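Local structure of nucleoporin NUP159 (Saccharomyces cerevisiae, 1XIP) at residues L43-S48 with G339-V344; S218-S223 with P277-V282; D265-F270 with E304-D309; K281-G286 with N293-A298. The protein serves as a component of the nuclear pore complex, and its N-terminal beta-propeller, the part described here, tethers the helicase Dbp5 to the pore for mRNA export. All coordinates share one frame; numbering follows the deposited sequence.

Contact 1: L43-S48 with G339-V344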
loop_
_atom_site.group_PDB
_atom_site.type_symbol
_atom_site.label_atom_id
_atom_site.label_comp_id
_atom_site.label_asym_id
_atom_site.label_seq_id
_atom_site.Cartn_x
_atom_site.Cartn_y
_atom_site.Cartn_z
ATOM N N LEU A 43 3.684 -8.291 1.750
ATOM C CA LEU A 43 5.127 -8.386 1.587
ATOM C C LEU A 43 5.804 -7.303 2.388
ATOM O O LEU A 43 5.430 -6.129 2.298
ATOM C CB LEU A 43 5.518 -8.249 0.112
ATOM C CG LEU A 43 7.007 -8.071 -0.142
ATOM C CD1 LEU A 43 7.684 -9.444 -0.198
ATOM C CD2 LEU A 43 7.259 -7.316 -1.404
ATOM N N ASP A 44 6.816 -7.689 3.149
ATOM C CA ASP A 44 7.635 -6.736 3.889
ATOM C C ASP A 44 9.093 -7.159 3.832
ATOM O O ASP A 44 9.397 -8.322 3.618
ATOM C CB ASP A 44 7.186 -6.624 5.341
ATOM C CG ASP A 44 7.725 -5.364 6.035
ATOM O OD1 ASP A 44 8.179 -4.431 5.328
ATOM O OD2 ASP A 44 7.707 -5.210 7.286
ATOM N N ILE A 45 9.987 -6.192 4.002
ATOM C CA ILE A 45 11.410 -6.443 3.934
ATOM C C ILE A 45 12.054 -5.760 5.113
ATOM O O ILE A 45 11.693 -4.654 5.468
ATOM C CB ILE A 45 11.993 -5.889 2.625
ATOM C CG1 ILE A 45 11.558 -6.761 1.444
ATOM C CG2 ILE A 45 13.518 -5.743 2.735
ATOM C CD1 ILE A 45 12.018 -6.249 0.075
ATOM N N SER A 46 12.981 -6.441 5.746
ATOM C CA SER A 46 13.770 -5.833 6.787
ATOM C C SER A 46 15.204 -5.811 6.298
ATOM O O SER A 46 15.846 -6.856 6.141
ATOM C CB SER A 46 13.666 -6.647 8.054
ATOM O OG SER A 46 14.843 -6.534 8.793
ATOM N N ASN A 47 15.688 -4.614 6.033
ATOM C CA ASN A 47 17.044 -4.422 5.562
ATOM C C ASN A 47 18.110 -4.666 6.636
ATOM O O ASN A 47 19.261 -4.979 6.303
ATOM C CB ASN A 47 17.190 -3.018 4.976
ATOM C CG ASN A 47 16.496 -2.878 3.640
ATOM O OD1 ASN A 47 16.945 -3.422 2.638
ATOM N ND2 ASN A 47 15.393 -2.154 3.621
ATOM N N SER A 48 17.731 -4.516 7.913
ATOM C CA SER A 48 18.671 -4.701 9.022
ATOM C C SER A 48 18.890 -6.165 9.288
ATOM O O SER A 48 20.002 -6.591 9.586
ATOM C CB SER A 48 18.151 -4.040 10.305
ATOM O OG SER A 48 17.011 -4.731 10.800
ATOM N N GLY A 339 1.429 -6.766 -2.347
ATOM C CA GLY A 339 2.420 -6.215 -1.435
ATOM C C GLY A 339 3.550 -5.523 -2.194
ATOM O O GLY A 339 3.815 -5.849 -3.379
ATOM N N VAL A 340 4.210 -4.564 -1.523
ATOM C CA VAL A 340 5.294 -3.761 -2.107
ATOM C C VAL A 340 6.313 -3.496 -1.011
ATOM O O VAL A 340 5.952 -3.271 0.116
ATOM C CB VAL A 340 4.756 -2.403 -2.663
ATOM C CG1 VAL A 340 5.837 -1.605 -3.323
ATOM C CG2 VAL A 340 3.625 -2.600 -3.639
ATOM N N ALA A 341 7.595 -3.533 -1.314
ATOM C CA ALA A 341 8.592 -3.290 -0.267
ATOM C C ALA A 341 9.924 -2.820 -0.853
ATOM O O ALA A 341 10.139 -2.948 -2.058
ATOM C CB ALA A 341 8.783 -4.532 0.592
ATOM N N VAL A 342 10.799 -2.267 -0.012
ATOM C CA VAL A 342 12.055 -1.679 -0.493
ATOM C C VAL A 342 13.298 -2.346 0.057
ATOM O O VAL A 342 13.450 -2.523 1.264
ATOM C CB VAL A 342 12.141 -0.145 -0.206
ATOM C CG1 VAL A 342 13.316 0.469 -0.918
ATOM C CG2 VAL A 342 10.848 0.549 -0.656
ATOM N N ASP A 343 14.193 -2.680 -0.861
ATOM C CA ASP A 343 15.431 -3.369 -0.568
ATOM C C ASP A 343 16.601 -2.443 -0.889
ATOM O O ASP A 343 16.723 -1.919 -1.986
ATOM C CB ASP A 343 15.483 -4.671 -1.368
ATOM C CG ASP A 343 16.870 -5.325 -1.404
ATOM O OD1 ASP A 343 17.740 -5.065 -0.547
ATOM O OD2 ASP A 343 17.162 -6.155 -2.273
ATOM N N VAL A 344 17.457 -2.270 0.101
ATOM C CA VAL A 344 18.526 -1.294 0.093
ATOM C C VAL A 344 19.884 -1.972 0.351
ATOM O O VAL A 344 20.920 -1.370 0.130
ATOM C CB VAL A 344 18.215 -0.208 1.177
ATOM C CG1 VAL A 344 19.461 0.291 1.880
ATOM C CG2 VAL A 344 17.438 0.939 0.567
HETATM O O HOH W 1 3.110 -4.532 1.119
#

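Contact 2: S218-S223 with P277-V282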
loop_
_atom_site.group_PDB
_atom_site.type_symbol
_atom_site.label_atom_id
_atom_site.label_comp_id
_atom_site.label_asym_id
_atom_site.label_seq_id
_atom_site.Cartn_x
_atom_site.Cartn_y
_atom_site.Cartn_z
ATOM N N SER A 218 -9.843 6.069 -0.862
ATOM C CA SER A 218 -8.453 6.014 -0.444
ATOM C C SER A 218 -7.788 7.370 -0.105
ATOM O O SER A 218 -7.977 8.342 -0.819
ATOM C CB SER A 218 -7.651 5.290 -1.524
ATOM O OG SER A 218 -6.308 5.716 -1.489
ATOM N N VAL A 219 -7.021 7.412 0.991
ATOM C CA VAL A 219 -6.071 8.507 1.242
ATOM C C VAL A 219 -4.651 8.010 1.330
ATOM O O VAL A 219 -4.404 6.878 1.757
ATOM C CB VAL A 219 -6.244 9.263 2.584
ATOM C CG1 VAL A 219 -6.379 10.752 2.323
ATOM C CG2 VAL A 219 -7.333 8.682 3.475
ATOM N N THR A 220 -3.723 8.894 0.973
ATOM C CA THR A 220 -2.308 8.657 1.139
ATOM C C THR A 220 -1.664 9.972 1.484
ATOM O O THR A 220 -1.883 10.960 0.797
ATOM C CB THR A 220 -1.721 8.116 -0.162
ATOM O OG1 THR A 220 -2.379 6.893 -0.492
ATOM C CG2 THR A 220 -0.276 7.683 0.026
ATOM N N ILE A 221 -0.893 9.983 2.566
ATOM C CA ILE A 221 -0.063 11.116 2.930
ATOM C C ILE A 221 1.183 11.091 2.063
ATOM O O ILE A 221 1.958 10.122 2.111
ATOM C CB ILE A 221 0.344 11.009 4.396
ATOM C CG1 ILE A 221 -0.891 11.007 5.296
ATOM C CG2 ILE A 221 1.295 12.117 4.750
ATOM C CD1 ILE A 221 -0.607 10.727 6.761
ATOM N N LEU A 222 1.380 12.134 1.262
ATOM C CA LEU A 222 2.584 12.220 0.432
ATOM C C LEU A 222 3.622 13.098 1.114
ATOM O O LEU A 222 4.823 12.920 0.925
ATOM C CB LEU A 222 2.269 12.756 -0.968
ATOM C CG LEU A 222 1.265 12.000 -1.840
ATOM C CD1 LEU A 222 0.879 12.842 -3.037
ATOM C CD2 LEU A 222 1.796 10.653 -2.292
ATOM N N SER A 223 3.132 14.051 1.897
ATOM C CA SER A 223 3.951 14.956 2.705
ATOM C C SER A 223 3.017 15.488 3.781
ATOM O O SER A 223 1.809 15.287 3.684
ATOM C CB SER A 223 4.507 16.105 1.853
ATOM O OG SER A 223 3.599 17.201 1.802
ATOM N N PRO A 277 -10.164 -1.554 -2.816
ATOM C CA PRO A 277 -9.340 -0.369 -3.117
ATOM C C PRO A 277 -8.274 -0.049 -2.100
ATOM O O PRO A 277 -8.593 0.183 -0.940
ATOM C CB PRO A 277 -10.362 0.754 -3.130
ATOM C CG PRO A 277 -11.570 0.076 -3.650
ATOM C CD PRO A 277 -11.601 -1.235 -2.848
ATOM N N TYR A 278 -7.019 -0.021 -2.536
ATOM C CA TYR A 278 -5.909 0.339 -1.669
ATOM C C TYR A 278 -4.739 0.856 -2.495
ATOM O O TYR A 278 -4.431 0.325 -3.562
ATOM C CB TYR A 278 -5.489 -0.839 -0.768
ATOM C CG TYR A 278 -4.279 -0.523 0.083
ATOM C CD1 TYR A 278 -4.374 0.345 1.172
ATOM C CD2 TYR A 278 -3.031 -1.081 -0.219
ATOM C CE1 TYR A 278 -3.256 0.664 1.929
ATOM C CE2 TYR A 278 -1.909 -0.772 0.518
ATOM C CZ TYR A 278 -2.017 0.106 1.590
ATOM O OH TYR A 278 -0.896 0.417 2.331
HETATM N N MSE A 279 -4.112 1.911 -2.002
HETATM C CA MSE A 279 -3.001 2.546 -2.686
HETATM C C MSE A 279 -1.696 2.163 -2.003
HETATM O O MSE A 279 -1.514 2.475 -0.832
HETATM C CB MSE A 279 -3.184 4.074 -2.660
HETATM C CG MSE A 279 -2.134 4.860 -3.436
HETATM SE SE MSE A 279 -2.278 4.624 -5.395
HETATM C CE MSE A 279 -4.111 5.239 -5.660
ATOM N N TYR A 280 -0.807 1.492 -2.740
ATOM C CA TYR A 280 0.526 1.118 -2.250
ATOM C C TYR A 280 1.498 2.287 -2.370
ATOM O O TYR A 280 1.540 2.942 -3.405
ATOM C CB TYR A 280 1.049 -0.117 -2.999
ATOM C CG TYR A 280 0.191 -1.334 -2.758
ATOM C CD1 TYR A 280 0.440 -2.183 -1.681
ATOM C CD2 TYR A 280 -0.908 -1.604 -3.565
ATOM C CE1 TYR A 280 -0.353 -3.273 -1.439
ATOM C CE2 TYR A 280 -1.717 -2.682 -3.323
ATOM C CZ TYR A 280 -1.439 -3.516 -2.256
ATOM O OH TYR A 280 -2.242 -4.617 -2.015
ATOM N N LYS A 281 2.238 2.567 -1.299
ATOM C CA LYS A 281 3.186 3.672 -1.278
ATOM C C LYS A 281 4.541 3.291 -0.670
ATOM O O LYS A 281 4.630 2.718 0.410
ATOM C CB LYS A 281 2.610 4.899 -0.566
ATOM C CG LYS A 281 3.513 6.140 -0.645
ATOM C CD LYS A 281 3.222 7.156 0.463
ATOM C CE LYS A 281 3.392 6.567 1.874
ATOM N NZ LYS A 281 2.682 7.354 2.949
ATOM N N VAL A 282 5.589 3.623 -1.407
ATOM C CA VAL A 282 6.947 3.436 -0.978
ATOM C C VAL A 282 7.610 4.802 -1.072
ATOM O O VAL A 282 7.449 5.508 -2.059
ATOM C CB VAL A 282 7.638 2.422 -1.876
ATOM C CG1 VAL A 282 9.110 2.715 -1.992
ATOM C CG2 VAL A 282 7.411 1.031 -1.346
HETATM O O HOH W 2 -1.821 4.537 1.092
#

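Contact 3: D265-F270 with E304-D309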
loop_
_atom_site.group_PDB
_atom_site.type_symbol
_atom_site.label_atom_id
_atom_site.label_comp_id
_atom_site.label_asym_id
_atom_site.label_seq_id
_atom_site.Cartn_x
_atom_site.Cartn_y
_atom_site.Cartn_z
ATOM N N ASP A 265 -3.017 10.347 -14.460
ATOM C CA ASP A 265 -1.729 9.657 -14.683
ATOM C C ASP A 265 -1.166 8.913 -13.480
ATOM O O ASP A 265 -0.052 8.392 -13.540
ATOM C CB ASP A 265 -0.652 10.610 -15.236
ATOM C CG ASP A 265 -0.996 11.165 -16.609
ATOM O OD1 ASP A 265 -1.653 10.447 -17.421
ATOM O OD2 ASP A 265 -0.636 12.315 -16.964
ATOM N N ILE A 266 -1.911 8.873 -12.387
ATOM C CA ILE A 266 -1.519 8.030 -11.277
ATOM C C ILE A 266 -2.382 6.791 -11.303
ATOM O O ILE A 266 -3.602 6.879 -11.127
ATOM C CB ILE A 266 -1.655 8.750 -9.927
ATOM C CG1 ILE A 266 -0.576 9.820 -9.775
ATOM C CG2 ILE A 266 -1.537 7.746 -8.802
ATOM C CD1 ILE A 266 -0.717 10.660 -8.535
ATOM N N THR A 267 -1.756 5.642 -11.550
ATOM C CA THR A 267 -2.392 4.350 -11.312
ATOM C C THR A 267 -3.764 4.191 -11.979
ATOM O O THR A 267 -4.739 3.919 -11.285
ATOM C CB THR A 267 -2.617 4.113 -9.808
ATOM O OG1 THR A 267 -1.395 4.330 -9.095
ATOM C CG2 THR A 267 -3.013 2.684 -9.560
ATOM N N PRO A 268 -3.877 4.380 -13.293
ATOM C CA PRO A 268 -5.174 4.187 -13.950
ATOM C C PRO A 268 -5.789 2.788 -13.682
ATOM O O PRO A 268 -5.119 1.760 -13.862
ATOM C CB PRO A 268 -4.843 4.373 -15.434
ATOM C CG PRO A 268 -3.336 4.432 -15.549
ATOM C CD PRO A 268 -2.829 4.830 -14.240
ATOM N N PRO A 269 -7.060 2.750 -13.277
ATOM C CA PRO A 269 -7.683 1.526 -12.785
ATOM C C PRO A 269 -8.252 0.625 -13.868
ATOM O O PRO A 269 -9.476 0.538 -13.992
ATOM C CB PRO A 269 -8.813 2.061 -11.916
ATOM C CG PRO A 269 -9.203 3.311 -12.558
ATOM C CD PRO A 269 -8.005 3.877 -13.261
ATOM N N PHE A 270 -7.385 -0.054 -14.619
ATOM C CA PHE A 270 -7.814 -0.994 -15.655
ATOM C C PHE A 270 -7.903 -2.430 -15.144
ATOM O O PHE A 270 -8.060 -3.375 -15.926
ATOM C CB PHE A 270 -6.878 -0.908 -16.867
ATOM C CG PHE A 270 -7.028 0.369 -17.643
ATOM C CD1 PHE A 270 -7.999 0.490 -18.635
ATOM C CD2 PHE A 270 -6.228 1.476 -17.351
ATOM C CE1 PHE A 270 -8.161 1.700 -19.339
ATOM C CE2 PHE A 270 -6.381 2.682 -18.049
ATOM C CZ PHE A 270 -7.350 2.795 -19.045
ATOM N N GLU A 304 -0.212 -0.462 -13.275
ATOM C CA GLU A 304 0.802 0.539 -13.507
ATOM C C GLU A 304 1.409 1.048 -12.221
ATOM O O GLU A 304 0.768 1.056 -11.174
ATOM C CB GLU A 304 0.265 1.675 -14.372
ATOM C CG GLU A 304 0.280 1.338 -15.863
ATOM C CD GLU A 304 -0.462 2.373 -16.690
ATOM O OE1 GLU A 304 -0.025 3.560 -16.707
ATOM O OE2 GLU A 304 -1.496 2.015 -17.315
ATOM N N VAL A 305 2.672 1.450 -12.310
ATOM C CA VAL A 305 3.383 1.995 -11.180
ATOM C C VAL A 305 3.756 3.450 -11.483
ATOM O O VAL A 305 4.411 3.735 -12.482
ATOM C CB VAL A 305 4.635 1.133 -10.856
ATOM C CG1 VAL A 305 5.407 1.711 -9.696
ATOM C CG2 VAL A 305 4.233 -0.321 -10.569
ATOM N N SER A 306 3.327 4.362 -10.620
ATOM C CA SER A 306 3.548 5.785 -10.831
ATOM C C SER A 306 4.655 6.333 -9.976
ATOM O O SER A 306 5.053 5.715 -8.995
ATOM C CB SER A 306 2.273 6.562 -10.540
ATOM O OG SER A 306 1.174 5.907 -11.126
ATOM N N ILE A 307 5.147 7.505 -10.356
ATOM C CA ILE A 307 6.132 8.234 -9.571
ATOM C C ILE A 307 5.610 9.642 -9.243
ATOM O O ILE A 307 5.146 10.351 -10.123
ATOM C CB ILE A 307 7.447 8.334 -10.335
ATOM C CG1 ILE A 307 7.921 6.952 -10.788
ATOM C CG2 ILE A 307 8.503 8.971 -9.476
ATOM C CD1 ILE A 307 9.035 7.012 -11.833
ATOM N N TRP A 308 5.681 10.020 -7.969
ATOM C CA TRP A 308 5.355 11.360 -7.509
ATOM C C TRP A 308 6.625 11.991 -6.943
ATOM O O TRP A 308 7.245 11.425 -6.048
ATOM C CB TRP A 308 4.293 11.275 -6.419
ATOM C CG TRP A 308 3.982 12.593 -5.806
ATOM C CD1 TRP A 308 4.430 13.067 -4.614
ATOM C CD2 TRP A 308 3.160 13.625 -6.365
ATOM N NE1 TRP A 308 3.936 14.330 -4.395
ATOM C CE2 TRP A 308 3.156 14.695 -5.457
ATOM C CE3 TRP A 308 2.439 13.756 -7.559
ATOM C CZ2 TRP A 308 2.462 15.873 -5.692
ATOM C CZ3 TRP A 308 1.748 14.933 -7.796
ATOM C CH2 TRP A 308 1.765 15.977 -6.864
ATOM N N ASP A 309 7.046 13.155 -7.444
ATOM C CA ASP A 309 8.311 13.745 -6.986
ATOM C C ASP A 309 8.182 14.796 -5.858
ATOM O O ASP A 309 9.165 15.449 -5.517
ATOM C CB ASP A 309 9.114 14.294 -8.172
ATOM C CG ASP A 309 8.722 15.672 -8.652
ATOM O OD1 ASP A 309 7.689 16.206 -8.187
ATOM O OD2 ASP A 309 9.432 16.255 -9.501
#

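Contact 4: K281-G286 with N293-A298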
loop_
_atom_site.group_PDB
_atom_site.type_symbol
_atom_site.label_atom_id
_atom_site.label_comp_id
_atom_site.label_asym_id
_atom_site.label_seq_id
_atom_site.Cartn_x
_atom_site.Cartn_y
_atom_site.Cartn_z
ATOM N N LYS A 281 2.238 2.567 -1.299
ATOM C CA LYS A 281 3.186 3.672 -1.278
ATOM C C LYS A 281 4.541 3.291 -0.670
ATOM O O LYS A 281 4.630 2.718 0.410
ATOM C CB LYS A 281 2.610 4.899 -0.566
ATOM C CG LYS A 281 3.513 6.140 -0.645
ATOM C CD LYS A 281 3.222 7.156 0.463
ATOM C CE LYS A 281 3.392 6.567 1.874
ATOM N NZ LYS A 281 2.682 7.354 2.949
ATOM N N VAL A 282 5.589 3.623 -1.407
ATOM C CA VAL A 282 6.947 3.436 -0.978
ATOM C C VAL A 282 7.610 4.802 -1.072
ATOM O O VAL A 282 7.449 5.508 -2.059
ATOM C CB VAL A 282 7.638 2.422 -1.876
ATOM C CG1 VAL A 282 9.110 2.715 -1.992
ATOM C CG2 VAL A 282 7.411 1.031 -1.346
ATOM N N THR A 283 8.326 5.184 -0.024
ATOM C CA THR A 283 8.923 6.506 0.046
ATOM C C THR A 283 10.434 6.407 -0.014
ATOM O O THR A 283 11.041 5.692 0.771
ATOM C CB THR A 283 8.495 7.212 1.329
ATOM O OG1 THR A 283 7.062 7.262 1.400
ATOM C CG2 THR A 283 8.924 8.657 1.298
ATOM N N LEU A 284 11.032 7.121 -0.969
ATOM C CA LEU A 284 12.491 7.218 -1.099
ATOM C C LEU A 284 12.936 8.663 -0.899
ATOM O O LEU A 284 13.135 9.400 -1.871
ATOM C CB LEU A 284 12.964 6.690 -2.459
ATOM C CG LEU A 284 12.279 5.422 -2.951
ATOM C CD1 LEU A 284 12.648 5.140 -4.382
ATOM C CD2 LEU A 284 12.652 4.258 -2.064
ATOM N N SER A 285 13.069 9.063 0.367
ATOM C CA SER A 285 13.570 10.392 0.733
ATOM C C SER A 285 15.034 10.550 0.329
ATOM O O SER A 285 15.863 9.659 0.593
ATOM C CB SER A 285 13.406 10.635 2.231
ATOM O OG SER A 285 12.028 10.696 2.582
ATOM N N GLY A 286 15.337 11.666 -0.330
ATOM C CA GLY A 286 16.679 11.946 -0.795
ATOM C C GLY A 286 17.053 11.290 -2.124
ATOM O O GLY A 286 18.252 11.147 -2.421
ATOM N N ASN A 293 11.304 13.809 -1.293
ATOM C CA ASN A 293 11.045 12.392 -1.268
ATOM C C ASN A 293 10.227 12.025 -2.494
ATOM O O ASN A 293 9.178 12.625 -2.773
ATOM C CB ASN A 293 10.322 11.979 0.033
ATOM C CG ASN A 293 9.448 13.101 0.625
ATOM O OD1 ASN A 293 9.428 14.248 0.127
ATOM N ND2 ASN A 293 8.725 12.773 1.695
ATOM N N VAL A 294 10.752 11.063 -3.236
ATOM C CA VAL A 294 10.047 10.443 -4.332
ATOM C C VAL A 294 9.132 9.358 -3.765
ATOM O O VAL A 294 9.559 8.539 -2.974
ATOM C CB VAL A 294 11.058 9.826 -5.317
ATOM C CG1 VAL A 294 10.359 9.197 -6.485
ATOM C CG2 VAL A 294 12.015 10.885 -5.798
ATOM N N ASN A 295 7.867 9.367 -4.148
ATOM C CA ASN A 295 6.958 8.285 -3.780
ATOM C C ASN A 295 6.582 7.437 -4.953
ATOM O O ASN A 295 6.042 7.932 -5.921
ATOM C CB ASN A 295 5.700 8.830 -3.138
ATOM C CG ASN A 295 5.995 9.699 -1.992
ATOM O OD1 ASN A 295 6.395 9.222 -0.939
ATOM N ND2 ASN A 295 5.846 11.000 -2.182
ATOM N N VAL A 296 6.876 6.148 -4.855
ATOM C CA VAL A 296 6.458 5.166 -5.840
ATOM C C VAL A 296 5.089 4.661 -5.440
ATOM O O VAL A 296 4.871 4.278 -4.281
ATOM C CB VAL A 296 7.424 3.986 -5.890
ATOM C CG1 VAL A 296 7.023 3.016 -6.960
ATOM C CG2 VAL A 296 8.856 4.488 -6.128
ATOM N N LEU A 297 4.165 4.669 -6.405
ATOM C CA LEU A 297 2.770 4.319 -6.138
ATOM C C LEU A 297 2.240 3.220 -7.044
ATOM O O LEU A 297 2.589 3.146 -8.216
ATOM C CB LEU A 297 1.882 5.555 -6.243
ATOM C CG LEU A 297 2.252 6.703 -5.332
ATOM C CD1 LEU A 297 1.899 8.007 -5.981
ATOM C CD2 LEU A 297 1.536 6.527 -4.017
ATOM N N ALA A 298 1.396 2.368 -6.477
ATOM C CA ALA A 298 0.774 1.272 -7.188
ATOM C C ALA A 298 -0.566 1.074 -6.556
ATOM O O ALA A 298 -0.840 1.611 -5.473
ATOM C CB ALA A 298 1.588 0.026 -7.041
#

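Contact 1: L43-S48 with G339-V344
A chi1 of -73° sets CG of Asn47 anti to its own carbonyl carbon, beside the backbone N, and from there the amide of this side chain meets the backbone of residues 342-344, where it is gripped at both ends. Its OD1 accepts from Val344 N at 2.8 Å, the donor standing above the carbonyl plane of the amide, and its ND2 donates to Val342 O at 3.1 Å. Two bonds to one peptide chain should fix the rotation of the amide group.

Toward the N-terminal ends of the two segments the contact turns apolar and centres on Ala341 CB. CG of Leu43 is anti to the backbone N (chi1 169°) and lies near that methyl, with CD2 3.7 Å from Ala341 CB, while Ile45 reaches the same Ala341 CB with CG1, also at 3.7 Å, and with CD1. The CG2 branch of Ile45 instead lies 3.5 Å from Val342 O. Tyr367 of the adjoining strand 365-370 packs on both Leu43 and Ile45.

At the start of the pair, water 1 donates to Leu43 O and accepts from Val340 N at 2.9 Å, bridging two backbones. The strands 43-46 and 339-343 run at 13° to each other, yet belong to different four-stranded sheets: they are the edge strands of two blades meeting side by side, as the innermost strands do in a beta-propeller.

Contact 2: S218-S223 with P277-V282
Ile221 and Lys281 supply the direct polar link of this contact: Lys281 NZ donates to Ile221 O at 3.0 Å, lying in the plane of that carbonyl with a C=O...N angle of 152°. The ammonium group also has Asp169 nearby, in a long and weak ion pair. A second polar link runs through water 2, which donates to Met279 O at 2.8 Å and forms a hydrogen bond of 2.9 Å with Thr220 OG1, so a side-chain hydroxyl and a backbone carbonyl are joined across strands too far apart to bond directly.

The remaining contacts are of van der Waals type. Thr220 CG2 lies 3.6 Å from Lys281 CD, the two side chains sliding past each other in opposite directions; the bend of the lysine at chi3 (59°) turns CE out of line with the extended start of the chain. Thr220 OG1 sits 3.6 Å from Met279 CG, here a selenomethionine residue, and these side chains cross at about a right angle. Ser218 OG is 3.7 Å from Met279 CB. An alanine in place of Lys281 would probably leave Ile221 O without this donor and open a gap beside the Thr220 methyl.

The strand axes, 8.2 Å apart, are almost parallel. Strand 215-221, bonded to strand 226-232, is the edge of one sheet, and strand 279-284, bonded to strand 292-299, is the edge of the next; strand 337-343 packs on Tyr280 and Val282.

Contact 3: D265-F270 with E304-D309
Ser306 reaches from its strand into the bend of the loop at Ile266 and Thr267. Its CB lies 4.1 Å from Ile266 CA, and chi1 of -45° sets OG anti to the carbonyl carbon. That hydroxyl oxygen accepts a hydrogen bond from Thr267 N at 3.0 Å, with a bent N-H...O angle of 137°. The same OG is 3.4 Å from Ile266 CA, and Ile266 CG2 is 4.0 Å from Ser306 OG. Thr267 takes up a left-handed backbone conformation (phi 53°), which marks the bend of the loop. An alanine at Ser306 would probably leave the amide of Thr267 without its acceptor on the strand, and the loop less firmly held at this turn.

At the outer end of the contact, Glu304 brings its carboxylate against the ring of Pro268, the two side chains crossing at about a right angle. Pro268 CG is 3.5 Å from Glu304 OE2 and almost as close to OE1, a contact of ring carbon with both oxygens.

Beyond Pro268 the chain makes an inverse gamma turn centred on Pro269, closed by Phe270 N bonding to Pro268 O at 3.0 Å. Pro268 begins a PXFG repeat, though here it sits in an ordered loop. This loop leads from strand 257-263 of one sheet to strand 279-284 of the next, an inter-blade connection of the beta-propeller fastened to strand 306-308 of the blade it enters.

Contact 4: K281-G286 with N293-A298
Val282 O takes both a hydrogen bond from Val296 N at 2.9 Å and a CA-H...O contact from Asn295 CA at 3.3 Å. Val282 N donates in return to Val296 O, closing the ring of a hydrogen-bonded antiparallel pair. Leu284 and Val294 form the next such pair, but unevenly. Leu284 N points almost straight at Val294 O (N-H...O 174°), whereas the returning bond from Val294 N to Leu284 O is longer, at 3.2 Å, with its donor 58° out of the carbonyl plane. Here the chain is about to turn a corner at Ser285 and Gly286.

On one face of the hairpin stand Thr283 and Asn295, side by side. Thr283 OG1 donates to Asn295 OD1 at 3.1 Å; chi1 (-55°) sets CG of Asn295 anti to the carbonyl carbon, and the end of its amide approaches the threonine. Thr283 CG2 also touches Asn293 CB at 3.8 Å. Next to them, Leu297 CD2 lies 3.9 Å from Lys281 CG, alongside the aliphatic start of the lysine.

The other face carries Val282, Leu284, Val294 and Val296, and Leu284 CD1 meets Val296 CG2 across the strands. Val340 and Val342 of strand 337-343 pack on this side. The two faces therefore differ in chemistry: one mixes hydroxyl and amide groups with Leu297 and the lysine stem, while the other is wholly aliphatic and suited to burial against the neighbouring blade.

How the contacts relate
Strand 279-284 ties the set together. Contacts 2 and 4 share Lys281 and Val282, and their centres are about 10 Å apart: contact 2 joins this strand to the preceding sheet, contact 4 to its own partner strand. Contact 3 adds the third strand of the same sheet, with Ser306 N 2.8 Å from Leu297 O and Trp308 O 2.9 Å from Asn295 N, both probable hydrogen bonds. It also meets contact 2 where Leu222 packs on Trp308. Contact 1 lies beyond the aliphatic face of contact 4, the two centres about 13 Å apart. Along the chain, contact 1 encloses the other three.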